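Local coordinates for invasion-associated protein B (Bartonella henselae, PDB 3DTD), which is of unknown molecular function but belongs to the invasion-associated locus B family and is probably linked to host-cell invasion, at residues C[157-160]-C[161-165]. Residues are numbered along the deposited sequence; the frame is centred on the assembly and turned at random.
Sequences NALN and RLIAL
Ile-163 folds back along Leu-159 one turn earlier in the same helix, and the pair illustrates how a backbone bond closes a helical turn while a side chain packs over its acceptor. The amide of Ile-163 donates to Leu-159 O at 2.9 Å, while its own side chain drapes over that carbonyl: CG1 sits 3.3 Å from Leu-159 O, with CD1 almost equally near. A chi1 of -65° places CG1 beside the backbone N and opposite the carbonyl carbon, and the extended chi2 (158°) then carries CD1 on over the carbonyl. Ile-163 CD1 thereby also approaches Leu-159 CG, at 4.4 Å, in a loose apolar contact. One methyl of Leu-159, CD1, reaches Leu-162 CB at 4.3 Å, so one leucine touches two successive residues of the following turn. Asn-160 lies alongside Ile-163, both pointing the same way, with OD1 4.2 Å from Ile-163 CD1.

Three further i to i+4 bonds join 157-160 to 161-165, among them Leu-162 N to Ala-158 O at 3.0 Å, and a fourth lies within 161-165. Arg-161 runs away from this turn: CG lies anti to its N, the chain bends at chi2 (59°), and the guanidinium receives Leu-165 CD2 over one face, 3.8 Å above the plane and toward the rim. Its NE forms a salt bridge with Glu-27, which tethers the helix to the edge strand 27-29.

Farther out, Ala-158 and Leu-162 pack on Ile-34 and Met-47 of strands 32-39 and 42-52, whereas Leu-159 turns to Val-122 and Arg-126 of helix 119-127. The result is an amphipathic C-terminal alpha-helix of this IalB-family fold, its apolar side shared between the seven-stranded antiparallel sheet and helix 119-127, and its asparagines on the exposed side.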
ATOM      1  N   ASN C 157      37.831 -26.686  -4.303  1.00 37.05           N
ATOM      2  CA  ASN C 157      38.452 -25.437  -3.854  1.00 39.36           C
ATOM      3  C   ASN C 157      37.823 -24.835  -2.601  1.00 40.24           C
ATOM      4  O   ASN C 157      38.530 -24.259  -1.771  1.00 44.01           O
ATOM      5  CB  ASN C 157      38.474 -24.400  -4.977  1.00 42.49           C
ATOM      6  CG  ASN C 157      39.549 -24.680  -6.013  1.00 45.01           C
ATOM      7  OD1 ASN C 157      40.577 -25.295  -5.721  1.00 48.88           O
ATOM      8  ND2 ASN C 157      39.319 -24.217  -7.233  1.00 45.28           N
ATOM      9  N   ALA C 158      36.504 -24.976  -2.472  1.00 39.13           N
ATOM     10  CA  ALA C 158      35.798 -24.558  -1.263  1.00 37.91           C
ATOM     11  C   ALA C 158      36.144 -25.449  -0.064  1.00 36.29           C
ATOM     12  O   ALA C 158      36.291 -24.957   1.052  1.00 36.80           O
ATOM     13  CB  ALA C 158      34.293 -24.508  -1.492  1.00 36.07           C
ATOM     14  N   LEU C 159      36.293 -26.750  -0.301  1.00 36.49           N
ATOM     15  CA  LEU C 159      36.676 -27.677   0.764  1.00 38.79           C
ATOM     16  C   LEU C 159      38.116 -27.459   1.231  1.00 40.69           C
ATOM     17  O   LEU C 159      38.400 -27.568   2.421  1.00 44.58           O
ATOM     18  CB  LEU C 159      36.442 -29.127   0.343  1.00 37.69           C
ATOM     19  CG  LEU C 159      36.630 -30.228   1.388  1.00 38.13           C
ATOM     20  CD1 LEU C 159      35.868 -29.950   2.684  1.00 37.00           C
ATOM     21  CD2 LEU C 159      36.202 -31.543   0.791  1.00 38.14           C
ATOM     22  N   ASN C 160      39.004 -27.131   0.294  1.00 41.18           N
ATOM     23  CA  ASN C 160      40.381 -26.729   0.599  1.00 42.60           C
ATOM     24  C   ASN C 160      40.471 -25.492   1.486  1.00 42.93           C
ATOM     25  O   ASN C 160      41.336 -25.411   2.359  1.00 46.88           O
ATOM     26  CB  ASN C 160      41.167 -26.474  -0.690  1.00 41.89           C
ATOM     27  CG  ASN C 160      41.488 -27.748  -1.440  1.00 42.09           C
ATOM     28  OD1 ASN C 160      41.296 -28.843  -0.930  1.00 41.95           O
ATOM     29  ND2 ASN C 160      41.976 -27.607  -2.666  1.00 41.27           N
ATOM     30  N   ARG C 161      39.579 -24.535   1.237  1.00 45.09           N
ATOM     31  CA  ARG C 161      39.439 -23.339   2.059  1.00 43.31           C
ATOM     32  C   ARG C 161      38.905 -23.673   3.455  1.00 42.48           C
ATOM     33  O   ARG C 161      39.363 -23.101   4.444  1.00 44.92           O
ATOM     34  CB  ARG C 161      38.547 -22.315   1.345  1.00 42.42           C
ATOM     35  CG  ARG C 161      38.316 -21.003   2.091  1.00 43.46           C
ATOM     36  CD  ARG C 161      39.598 -20.263   2.392  1.00 44.87           C
ATOM     37  NE  ARG C 161      39.322 -18.984   3.034  1.00 53.63           N
ATOM     38  CZ  ARG C 161      40.175 -18.334   3.818  1.00 55.25           C
ATOM     39  NH1 ARG C 161      41.375 -18.842   4.072  1.00 57.42           N
ATOM     40  NH2 ARG C 161      39.818 -17.177   4.353  1.00 55.56           N
ATOM     41  N   LEU C 162      37.960 -24.609   3.522  1.00 43.60           N
ATOM     42  CA  LEU C 162      37.429 -25.113   4.788  1.00 45.58           C
ATOM     43  C   LEU C 162      38.488 -25.810   5.644  1.00 48.93           C
ATOM     44  O   LEU C 162      38.474 -25.690   6.872  1.00 50.25           O
ATOM     45  CB  LEU C 162      36.236 -26.045   4.535  1.00 44.06           C
ATOM     46  CG  LEU C 162      34.858 -25.639   5.069  1.00 42.22           C
ATOM     47  CD1 LEU C 162      34.427 -24.241   4.670  1.00 34.12           C
ATOM     48  CD2 LEU C 162      33.821 -26.663   4.669  1.00 34.43           C
ATOM     49  N   ILE C 163      39.397 -26.530   4.983  1.00 50.30           N
ATOM     50  CA  ILE C 163      40.546 -27.168   5.637  1.00 51.09           C
ATOM     51  C   ILE C 163      41.497 -26.104   6.189  1.00 51.75           C
ATOM     52  O   ILE C 163      41.952 -26.202   7.327  1.00 54.81           O
ATOM     53  CB  ILE C 163      41.278 -28.152   4.674  1.00 51.28           C
ATOM     54  CG1 ILE C 163      40.364 -29.333   4.321  1.00 48.07           C
ATOM     55  CG2 ILE C 163      42.572 -28.686   5.292  1.00 52.53           C
ATOM     56  CD1 ILE C 163      40.714 -30.052   3.034  1.00 46.16           C
ATOM     57  N   ALA C 164      41.755 -25.081   5.378  1.00 52.02           N
ATOM     58  CA  ALA C 164      42.606 -23.949   5.743  1.00 53.11           C
ATOM     59  C   ALA C 164      42.050 -23.094   6.888  1.00 55.52           C
ATOM     60  O   ALA C 164      42.817 -22.549   7.683  1.00 60.05           O
ATOM     61  CB  ALA C 164      42.879 -23.079   4.519  1.00 50.32           C
ATOM     62  N   LEU C 165      40.725 -22.979   6.964  1.00 57.25           N
ATOM     63  CA  LEU C 165      40.072 -22.224   8.036  1.00 57.98           C
ATOM     64  C   LEU C 165      40.075 -22.970   9.376  1.00 61.64           C
ATOM     65  O   LEU C 165      39.976 -22.343  10.434  1.00 63.59           O
ATOM     66  CB  LEU C 165      38.648 -21.821   7.639  1.00 54.72           C
ATOM     67  CG  LEU C 165      38.503 -20.661   6.648  1.00 51.80           C
ATOM     68  CD1 LEU C 165      37.166 -20.722   5.922  1.00 47.21           C
ATOM     69  CD2 LEU C 165      38.699 -19.304   7.323  1.00 52.03           C
TER